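Local coordinates for cell wall surface anchor family protein (Streptococcus pneumoniae, PDB 4OQ1) that probably attaches the pneumococcal pilus to the bacterial cell wall, as an ancillary pilin containing CnaB domains of IgG-rev fold, at residues A[43-57]-A[105-119]. The protein carries 3 engineered substitutions. Sequence-based numbering, arbitrary orientation.
Sequences QLPSRDGHRLQVWKL and NGLYYVRSIIQTDAV
W55 and Y109 face each other as an antiparallel hydrogen-bonded pair: W55 N gives its hydrogen to Y109 O at 3.0 Å, and Y109 N returns one to W55 O. Two residues on, past the non-hydrogen-bonded pair K56 and Y108, L57 N reaches L107 O at 2.8 Å, almost straight (171° at the hydrogen). The W55 and Y109 side chains run side by side on one face of the sheet, CE3 of W55 lying 3.8 Å from CD2 of Y109 with the ring planes inclined at 45°. CZ3 of W55 also lies 4.0 Å from R111 CB, the indole and guanidinium planes nearly perpendicular, and R111 NH1 bonds Y109 OH in the plane of the phenol ring.

On the other face K56 crosses Y108 at a slant. With CG anti to the backbone N (chi1 -178°), its CB and CG rest against CE1 of the phenol ring, CB at 3.7 Å, and CD follows slightly farther off. CE then comes 3.5 Å from N105 O, and the bend at chi4 turns NZ to water 4, which also joins L57 O and L107 N. V54 CG2 touches the same ring at CD1, while Y108 OH is bonded to P104 O.

Beyond V54 the chains separate as 105-119 turns its corner. L52 CD1 sits 3.5 Å from S112 O there, and at the far end V119 CG2 packs on Q43 CB. Strand 50-56, lying between 106-110 and 85-93 in the N-terminal sheet, is thus joined to its neighbour by direct bonds at one end; where these cease, waters 1, 3 and 2 link R51 O, Q53 N and Q53 O to I113 O, S112 O and R111 N respectively.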
loop_
_atom_site.group_PDB
_atom_site.type_symbol
_atom_site.label_atom_id
_atom_site.label_comp_id
_atom_site.label_asym_id
_atom_site.label_seq_id
_atom_site.Cartn_x
_atom_site.Cartn_y
_atom_site.Cartn_z
ATOM N N GLN A 43 -14.657 -8.477 -6.177
ATOM C CA GLN A 43 -14.287 -7.408 -7.072
ATOM C C GLN A 43 -15.337 -7.180 -8.161
ATOM O O GLN A 43 -15.171 -6.231 -8.955
ATOM C CB GLN A 43 -12.943 -7.680 -7.734
ATOM C CG GLN A 43 -11.707 -7.777 -6.863
ATOM C CD GLN A 43 -10.524 -8.252 -7.722
ATOM O OE1 GLN A 43 -9.974 -7.489 -8.543
ATOM N NE2 GLN A 43 -10.152 -9.524 -7.572
ATOM N N LEU A 44 -16.399 -8.005 -8.204
ATOM C CA LEU A 44 -17.418 -7.830 -9.242
ATOM C C LEU A 44 -18.418 -6.729 -8.941
ATOM O O LEU A 44 -18.991 -6.695 -7.866
ATOM C CB LEU A 44 -18.218 -9.066 -9.469
ATOM C CG LEU A 44 -17.413 -10.246 -9.961
ATOM C CD1 LEU A 44 -18.390 -11.357 -10.236
ATOM C CD2 LEU A 44 -16.618 -9.884 -11.211
ATOM N N PRO A 45 -18.690 -5.885 -9.919
ATOM C CA PRO A 45 -19.762 -4.899 -9.637
ATOM C C PRO A 45 -21.066 -5.570 -9.290
ATOM O O PRO A 45 -21.658 -5.251 -8.251
ATOM C CB PRO A 45 -19.874 -4.121 -10.935
ATOM C CG PRO A 45 -18.511 -4.199 -11.520
ATOM C CD PRO A 45 -17.984 -5.586 -11.175
ATOM N N SER A 46 -21.494 -6.511 -10.133
ATOM C CA SER A 46 -22.738 -7.250 -9.940
ATOM C C SER A 46 -22.500 -8.756 -9.979
ATOM O O SER A 46 -21.837 -9.224 -10.864
ATOM C CB SER A 46 -23.728 -6.870 -11.056
ATOM O OG SER A 46 -24.843 -7.753 -11.085
ATOM N N ARG A 47 -23.064 -9.528 -9.058
ATOM C CA ARG A 47 -22.953 -10.990 -9.145
ATOM C C ARG A 47 -23.910 -11.552 -10.196
ATOM O O ARG A 47 -23.910 -12.777 -10.478
ATOM C CB ARG A 47 -23.258 -11.666 -7.805
ATOM C CG ARG A 47 -22.702 -10.951 -6.588
ATOM C CD ARG A 47 -23.393 -11.462 -5.337
ATOM N NE ARG A 47 -23.060 -12.865 -5.133
ATOM C CZ ARG A 47 -22.143 -13.327 -4.283
ATOM N NH1 ARG A 47 -21.442 -12.501 -3.525
ATOM N NH2 ARG A 47 -21.925 -14.636 -4.183
ATOM N N ASP A 48 -24.699 -10.656 -10.787
ATOM C CA ASP A 48 -25.858 -11.003 -11.619
ATOM C C ASP A 48 -25.657 -10.428 -13.011
ATOM O O ASP A 48 -25.040 -9.344 -13.167
ATOM C CB ASP A 48 -27.142 -10.400 -10.985
ATOM C CG ASP A 48 -28.421 -10.646 -11.833
ATOM O OD1 ASP A 48 -28.891 -11.811 -11.831
ATOM O OD2 ASP A 48 -28.960 -9.696 -12.483
ATOM N N GLY A 49 -26.190 -11.132 -14.015
ATOM C CA GLY A 49 -26.165 -10.646 -15.420
ATOM C C GLY A 49 -24.925 -11.038 -16.253
ATOM O O GLY A 49 -24.676 -10.494 -17.318
ATOM N N HIS A 50 -24.093 -11.928 -15.729
ATOM C CA HIS A 50 -22.942 -12.406 -16.493
ATOM C C HIS A 50 -23.303 -13.602 -17.363
ATOM O O HIS A 50 -24.137 -14.440 -16.989
ATOM C CB HIS A 50 -21.771 -12.713 -15.545
ATOM C CG HIS A 50 -21.352 -11.521 -14.745
ATOM N ND1 HIS A 50 -20.774 -10.410 -15.322
ATOM C CD2 HIS A 50 -21.547 -11.205 -13.447
ATOM C CE1 HIS A 50 -20.553 -9.489 -14.406
ATOM N NE2 HIS A 50 -21.012 -9.950 -13.253
ATOM N N ARG A 51 -22.633 -13.706 -18.509
ATOM C CA ARG A 51 -22.805 -14.880 -19.345
ATOM C C ARG A 51 -21.483 -15.619 -19.590
ATOM O O ARG A 51 -20.439 -15.003 -19.713
ATOM C CB ARG A 51 -23.444 -14.506 -20.683
ATOM C CG ARG A 51 -24.770 -13.728 -20.572
ATOM C CD ARG A 51 -25.503 -13.636 -21.896
ATOM N NE ARG A 51 -25.994 -14.959 -22.363
ATOM C CZ ARG A 51 -27.151 -15.546 -22.026
ATOM N NH1 ARG A 51 -28.002 -14.949 -21.221
ATOM N NH2 ARG A 51 -27.461 -16.746 -22.514
ATOM N N LEU A 52 -21.546 -16.940 -19.690
ATOM C CA LEU A 52 -20.349 -17.722 -20.110
ATOM C C LEU A 52 -20.322 -17.904 -21.623
ATOM O O LEU A 52 -21.220 -18.490 -22.196
ATOM C CB LEU A 52 -20.345 -19.030 -19.394
ATOM C CG LEU A 52 -19.064 -19.817 -19.673
ATOM C CD1 LEU A 52 -17.823 -19.287 -18.885
ATOM C CD2 LEU A 52 -19.328 -21.260 -19.386
ATOM N N GLN A 53 -19.362 -17.301 -22.301
ATOM C CA GLN A 53 -19.197 -17.474 -23.712
ATOM C C GLN A 53 -18.562 -18.833 -24.007
ATOM O O GLN A 53 -17.534 -19.201 -23.344
ATOM C CB GLN A 53 -18.250 -16.410 -24.282
ATOM C CG GLN A 53 -18.753 -14.978 -24.083
ATOM C CD GLN A 53 -20.091 -14.741 -24.746
ATOM O OE1 GLN A 53 -20.371 -15.197 -25.859
ATOM N NE2 GLN A 53 -20.934 -14.071 -24.035
ATOM N N VAL A 54 -19.146 -19.571 -24.952
ATOM C CA VAL A 54 -18.614 -20.856 -25.373
ATOM C C VAL A 54 -18.626 -21.062 -26.906
ATOM O O VAL A 54 -19.329 -20.365 -27.666
ATOM C CB VAL A 54 -19.338 -22.041 -24.691
ATOM C CG1 VAL A 54 -19.394 -21.901 -23.201
ATOM C CG2 VAL A 54 -20.748 -22.249 -25.266
ATOM N N TRP A 55 -17.874 -22.040 -27.355
ATOM C CA TRP A 55 -18.018 -22.550 -28.673
ATOM C C TRP A 55 -18.436 -23.959 -28.569
ATOM O O TRP A 55 -17.749 -24.748 -27.909
ATOM C CB TRP A 55 -16.682 -22.507 -29.382
ATOM C CG TRP A 55 -16.165 -21.133 -29.722
ATOM C CD1 TRP A 55 -16.259 -20.499 -30.949
ATOM C CD2 TRP A 55 -15.535 -20.222 -28.864
ATOM N NE1 TRP A 55 -15.701 -19.271 -30.906
ATOM C CE2 TRP A 55 -15.269 -19.031 -29.642
ATOM C CE3 TRP A 55 -15.213 -20.233 -27.524
ATOM C CZ2 TRP A 55 -14.618 -17.952 -29.120
ATOM C CZ3 TRP A 55 -14.569 -19.143 -26.964
ATOM C CH2 TRP A 55 -14.282 -18.007 -27.772
ATOM N N LYS A 56 -19.453 -24.345 -29.306
ATOM C CA LYS A 56 -19.920 -25.754 -29.316
ATOM C C LYS A 56 -19.276 -26.470 -30.489
ATOM O O LYS A 56 -19.376 -26.013 -31.654
ATOM C CB LYS A 56 -21.457 -25.779 -29.444
ATOM C CG LYS A 56 -22.092 -27.202 -29.421
ATOM C CD LYS A 56 -23.639 -27.188 -29.666
ATOM C CE LYS A 56 -24.249 -28.556 -29.412
ATOM N NZ LYS A 56 -23.626 -29.676 -30.167
ATOM N N LEU A 57 -18.516 -27.507 -30.180
ATOM C CA LEU A 57 -17.691 -28.172 -31.170
ATOM C C LEU A 57 -18.536 -29.153 -32.001
ATOM O O LEU A 57 -19.473 -29.662 -31.514
ATOM C CB LEU A 57 -16.474 -28.911 -30.544
ATOM C CG LEU A 57 -15.514 -28.260 -29.554
ATOM C CD1 LEU A 57 -14.277 -29.125 -29.151
ATOM C CD2 LEU A 57 -14.988 -27.002 -30.108
ATOM N N ASN A 105 -27.086 -30.703 -24.470
ATOM C CA ASN A 105 -26.029 -31.677 -24.670
ATOM C C ASN A 105 -24.981 -31.145 -25.706
ATOM O O ASN A 105 -25.363 -30.465 -26.646
ATOM C CB ASN A 105 -26.624 -32.919 -25.272
ATOM C CG ASN A 105 -27.151 -33.820 -24.233
ATOM O OD1 ASN A 105 -27.311 -33.422 -23.087
ATOM N ND2 ASN A 105 -27.342 -35.045 -24.592
ATOM N N GLY A 106 -23.703 -31.463 -25.512
ATOM C CA GLY A 106 -22.680 -31.010 -26.444
ATOM C C GLY A 106 -21.279 -30.976 -25.862
ATOM O O GLY A 106 -21.068 -31.224 -24.679
ATOM N N LEU A 107 -20.278 -30.692 -26.714
ATOM C CA LEU A 107 -18.906 -30.622 -26.281
ATOM C C LEU A 107 -18.502 -29.163 -26.531
ATOM O O LEU A 107 -18.679 -28.652 -27.589
ATOM C CB LEU A 107 -18.055 -31.585 -27.072
ATOM C CG LEU A 107 -16.547 -31.551 -26.850
ATOM C CD1 LEU A 107 -16.174 -31.871 -25.427
ATOM C CD2 LEU A 107 -15.854 -32.496 -27.820
ATOM N N TYR A 108 -18.081 -28.510 -25.473
ATOM C CA TYR A 108 -18.014 -27.060 -25.417
ATOM C C TYR A 108 -16.589 -26.606 -25.078
ATOM O O TYR A 108 -15.925 -27.233 -24.309
ATOM C CB TYR A 108 -18.956 -26.597 -24.407
ATOM C CG TYR A 108 -20.396 -26.805 -24.755
ATOM C CD1 TYR A 108 -21.077 -25.938 -25.568
ATOM C CD2 TYR A 108 -21.124 -27.813 -24.082
ATOM C CE1 TYR A 108 -22.427 -26.123 -25.852
ATOM C CE2 TYR A 108 -22.483 -27.998 -24.307
ATOM C CZ TYR A 108 -23.136 -27.166 -25.203
ATOM O OH TYR A 108 -24.464 -27.347 -25.417
ATOM N N TYR A 109 -16.093 -25.557 -25.756
ATOM C CA TYR A 109 -14.804 -25.000 -25.455
ATOM C C TYR A 109 -15.024 -23.641 -24.797
ATOM O O TYR A 109 -15.859 -22.837 -25.260
ATOM C CB TYR A 109 -14.054 -24.760 -26.804
ATOM C CG TYR A 109 -12.783 -24.030 -26.721
ATOM C CD1 TYR A 109 -11.720 -24.504 -25.936
ATOM C CD2 TYR A 109 -12.536 -22.953 -27.551
ATOM C CE1 TYR A 109 -10.492 -23.803 -25.880
ATOM C CE2 TYR A 109 -11.359 -22.242 -27.476
ATOM C CZ TYR A 109 -10.295 -22.690 -26.700
ATOM O OH TYR A 109 -9.052 -22.075 -26.676
ATOM N N VAL A 110 -14.248 -23.368 -23.750
ATOM C CA VAL A 110 -14.285 -22.065 -22.991
ATOM C C VAL A 110 -12.877 -21.456 -23.036
ATOM O O VAL A 110 -11.878 -22.182 -22.976
ATOM C CB VAL A 110 -14.673 -22.290 -21.533
ATOM C CG1 VAL A 110 -14.644 -21.021 -20.676
ATOM C CG2 VAL A 110 -16.024 -22.974 -21.473
ATOM N N ARG A 111 -12.832 -20.157 -23.254
ATOM C CA ARG A 111 -11.623 -19.373 -23.175
ATOM C C ARG A 111 -11.528 -18.389 -22.016
ATOM O O ARG A 111 -10.426 -17.998 -21.606
ATOM C CB ARG A 111 -11.507 -18.590 -24.456
ATOM C CG ARG A 111 -10.669 -19.337 -25.493
ATOM C CD ARG A 111 -10.369 -18.540 -26.756
ATOM N NE ARG A 111 -9.113 -17.812 -26.667
ATOM C CZ ARG A 111 -7.930 -18.336 -26.931
ATOM N NH1 ARG A 111 -7.838 -19.614 -27.278
ATOM N NH2 ARG A 111 -6.843 -17.577 -26.890
ATOM N N SER A 112 -12.672 -17.955 -21.506
ATOM C CA SER A 112 -12.777 -17.027 -20.406
ATOM C C SER A 112 -13.983 -17.337 -19.529
ATOM O O SER A 112 -15.066 -17.541 -20.062
ATOM C CB SER A 112 -13.084 -15.630 -21.039
ATOM O OG SER A 112 -13.084 -14.611 -20.058
ATOM N N ILE A 113 -13.812 -17.356 -18.213
ATOM C CA ILE A 113 -14.924 -17.467 -17.269
ATOM C C ILE A 113 -15.471 -16.063 -16.938
ATOM O O ILE A 113 -16.674 -15.915 -16.854
ATOM C CB ILE A 113 -14.522 -18.186 -16.057
ATOM C CG1 ILE A 113 -14.162 -19.595 -16.487
ATOM C CG2 ILE A 113 -15.641 -18.209 -15.003
ATOM C CD1 ILE A 113 -13.701 -20.530 -15.417
ATOM N N ILE A 114 -14.598 -15.065 -16.846
ATOM C CA ILE A 114 -15.005 -13.722 -16.454
ATOM C C ILE A 114 -14.132 -12.716 -17.131
ATOM O O ILE A 114 -12.919 -12.850 -17.186
ATOM C CB ILE A 114 -14.757 -13.457 -14.954
ATOM C CG1 ILE A 114 -15.458 -14.460 -14.093
ATOM C CG2 ILE A 114 -15.225 -12.046 -14.598
ATOM C CD1 ILE A 114 -15.271 -14.199 -12.620
ATOM N N GLN A 115 -14.723 -11.662 -17.654
ATOM C CA GLN A 115 -13.898 -10.686 -18.284
ATOM C C GLN A 115 -14.521 -9.332 -18.145
ATOM O O GLN A 115 -15.468 -9.040 -18.865
ATOM C CB GLN A 115 -13.686 -11.025 -19.768
ATOM C CG GLN A 115 -12.759 -10.060 -20.518
ATOM C CD GLN A 115 -11.408 -9.804 -19.791
ATOM O OE1 GLN A 115 -11.197 -8.721 -19.184
ATOM N NE2 GLN A 115 -10.503 -10.817 -19.811
ATOM N N THR A 116 -14.008 -8.527 -17.202
ATOM C CA THR A 116 -14.569 -7.230 -16.870
ATOM C C THR A 116 -13.438 -6.223 -16.778
ATOM O O THR A 116 -12.258 -6.555 -16.853
ATOM C CB THR A 116 -15.371 -7.221 -15.545
ATOM O OG1 THR A 116 -14.519 -7.503 -14.403
ATOM C CG2 THR A 116 -16.436 -8.205 -15.589
ATOM N N ASP A 117 -13.845 -4.985 -16.612
ATOM C CA ASP A 117 -12.942 -3.875 -16.411
ATOM C C ASP A 117 -12.171 -4.010 -15.122
ATOM O O ASP A 117 -11.139 -3.418 -14.993
ATOM C CB ASP A 117 -13.740 -2.581 -16.292
ATOM C CG ASP A 117 -14.510 -2.236 -17.560
ATOM O OD1 ASP A 117 -14.181 -2.767 -18.648
ATOM O OD2 ASP A 117 -15.451 -1.409 -17.444
ATOM N N ALA A 118 -12.725 -4.730 -14.159
ATOM C CA ALA A 118 -12.102 -4.895 -12.880
ATOM C C ALA A 118 -11.365 -6.212 -12.826
ATOM O O ALA A 118 -10.236 -6.263 -12.366
ATOM C CB ALA A 118 -13.164 -4.865 -11.790
ATOM N N VAL A 119 -12.026 -7.265 -13.306
ATOM C CA VAL A 119 -11.621 -8.648 -13.082
ATOM C C VAL A 119 -11.597 -9.481 -14.375
ATOM O O VAL A 119 -12.582 -9.515 -15.093
ATOM C CB VAL A 119 -12.649 -9.320 -12.167
ATOM C CG1 VAL A 119 -12.485 -10.838 -12.122
ATOM C CG2 VAL A 119 -12.493 -8.790 -10.788
HETATM O O HOH W 1 -18.144 -14.428 -18.572
HETATM O O HOH W 2 -15.029 -18.219 -23.378
HETATM O O HOH W 3 -17.102 -16.049 -20.887
HETATM O O HOH W 4 -21.068 -30.433 -29.584
#